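Local coordinates for protein mannose-specific lectin (Galanthus nivalis, PDB 1JPC) that binds alpha-D-linked mannose, with high affinity for alpha-(1-3)-mannose oligomers, and shows antiviral activity that may contribute to plant defence, at residues G47-C52 against V64-N69. Sequence-based numbering, arbitrary orientation.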
# COMPACT_ATOMS: atom_id res chain seq x y z
N GLY A 47 -11.44 -28.50 6.41
CA GLY A 47 -11.54 -29.79 7.06
C GLY A 47 -11.01 -30.96 6.25
O GLY A 47 -10.71 -32.01 6.81
N LEU A 48 -10.88 -30.79 4.93
CA LEU A 48 -10.37 -31.87 4.08
C LEU A 48 -8.89 -32.16 4.32
O LEU A 48 -8.37 -33.17 3.85
CB LEU A 48 -10.61 -31.56 2.60
CG LEU A 48 -12.05 -31.41 2.11
CD1 LEU A 48 -12.05 -31.22 0.60
CD2 LEU A 48 -12.88 -32.61 2.49
N SER A 49 -8.20 -31.27 5.02
CA SER A 49 -6.78 -31.43 5.32
C SER A 49 -6.31 -30.32 6.25
O SER A 49 -7.11 -29.49 6.69
CB SER A 49 -5.94 -31.40 4.04
OG SER A 49 -5.66 -32.70 3.56
N ARG A 50 -5.02 -30.30 6.55
CA ARG A 50 -4.45 -29.29 7.42
C ARG A 50 -3.21 -28.76 6.71
O ARG A 50 -2.60 -29.48 5.91
CB ARG A 50 -4.03 -29.92 8.75
CG ARG A 50 -4.87 -29.53 9.96
CD ARG A 50 -4.62 -28.08 10.38
NE ARG A 50 -5.37 -27.70 11.58
CZ ARG A 50 -4.82 -27.41 12.75
NH1 ARG A 50 -3.50 -27.45 12.90
NH2 ARG A 50 -5.59 -27.10 13.80
N SER A 51 -2.91 -27.48 6.93
CA SER A 51 -1.72 -26.84 6.37
C SER A 51 -1.51 -26.88 4.87
O SER A 51 -0.43 -27.25 4.38
CB SER A 51 -0.49 -27.40 7.08
OG SER A 51 -0.71 -27.44 8.48
N CYS A 52 -2.54 -26.50 4.12
CA CYS A 52 -2.45 -26.46 2.67
C CYS A 52 -1.72 -25.18 2.24
O CYS A 52 -1.56 -24.25 3.03
CB CYS A 52 -3.84 -26.44 2.05
SG CYS A 52 -4.74 -28.01 2.13
N VAL A 64 -4.70 -25.57 -4.83
CA VAL A 64 -4.56 -25.68 -3.38
C VAL A 64 -4.01 -27.09 -3.11
O VAL A 64 -4.65 -28.09 -3.46
CB VAL A 64 -5.91 -25.53 -2.65
CG1 VAL A 64 -5.76 -25.85 -1.17
CG2 VAL A 64 -6.44 -24.12 -2.81
N TYR A 65 -2.83 -27.18 -2.51
CA TYR A 65 -2.19 -28.47 -2.22
C TYR A 65 -2.12 -28.80 -0.73
O TYR A 65 -1.92 -27.90 0.09
CB TYR A 65 -0.76 -28.48 -2.75
CG TYR A 65 -0.62 -28.61 -4.24
CD1 TYR A 65 -0.96 -29.80 -4.89
CD2 TYR A 65 -0.13 -27.55 -5.01
CE1 TYR A 65 -0.82 -29.93 -6.26
CE2 TYR A 65 0.01 -27.67 -6.39
CZ TYR A 65 -0.34 -28.87 -7.01
OH TYR A 65 -0.21 -28.99 -8.37
N ASN A 66 -2.29 -30.06 -0.37
CA ASN A 66 -2.15 -30.44 1.04
C ASN A 66 -0.67 -30.78 1.22
O ASN A 66 0.08 -30.81 0.24
CB ASN A 66 -3.10 -31.59 1.44
CG ASN A 66 -2.75 -32.93 0.80
OD1 ASN A 66 -1.78 -33.07 0.06
ND2 ASN A 66 -3.56 -33.94 1.11
N PRO A 67 -0.20 -31.02 2.46
CA PRO A 67 1.22 -31.34 2.64
C PRO A 67 1.73 -32.51 1.78
O PRO A 67 2.86 -32.48 1.29
CB PRO A 67 1.31 -31.64 4.13
CG PRO A 67 0.28 -30.69 4.70
CD PRO A 67 -0.88 -30.92 3.76
N SER A 68 0.89 -33.50 1.55
CA SER A 68 1.26 -34.66 0.74
C SER A 68 1.25 -34.34 -0.75
O SER A 68 1.31 -35.25 -1.59
CB SER A 68 0.31 -35.83 1.03
OG SER A 68 0.17 -36.05 2.43
N ASN A 69 1.17 -33.06 -1.08
CA ASN A 69 1.15 -32.59 -2.47
C ASN A 69 0.03 -33.12 -3.37
O ASN A 69 0.23 -33.29 -4.58
CB ASN A 69 2.51 -32.77 -3.14
CG ASN A 69 3.58 -31.86 -2.55
OD1 ASN A 69 3.38 -30.65 -2.43
ND2 ASN A 69 4.71 -32.43 -2.19
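Cys52 carries the tight part of this contact. It sits just before strand 53-56, beside the end of strand 62-65. Cys52 CA lies 3.0 Å from Tyr65 O. Cys52 CB rests on the methyl CG1 of Val64 at 3.8 Å. Cys52 SG stands anti to its own carbonyl carbon and reaches Asn66 CA at 3.7 Å. The sulfur is bonded to Cys29, so the disulfide lies against the strand end. Met25 of strand 21-25 touches both Cys52 and Val64 and adds to this buried apolar patch.

The other side is more open to solvent. The exposed ring of Pro67 still sits close against backbone oxygens, with Pro67 CD 3.1 Å from Arg50 O and Pro67 CG 3.5 Å from Ser51 O. The CB of Arg50 points away from 64-69, and its guanidinium pairs with Glu27 in a salt bridge. The Ser49-Asn66 edge is looser. Asn66 ND2 gives Ser49 OG a weak hydrogen bond of 3.5 Å. The same OG donates a firmer bond to Leu48 O, in the carbonyl plane and on a lone pair. Asn66 OD1 accepts from Lys70 N.

Asn66 to Asn69 form a type I beta turn, closed by Asn69 N to Asn66 O, which leads toward strand 71-74. The CB of Tyr65 points away from 47-52, and its side chain lines a mannose pocket. The arrangement belongs to the beta-prism II fold of bulb-type lectins: the 47-52 loop crosses between two of its three sheets, and Cys29-Cys52 ties them together.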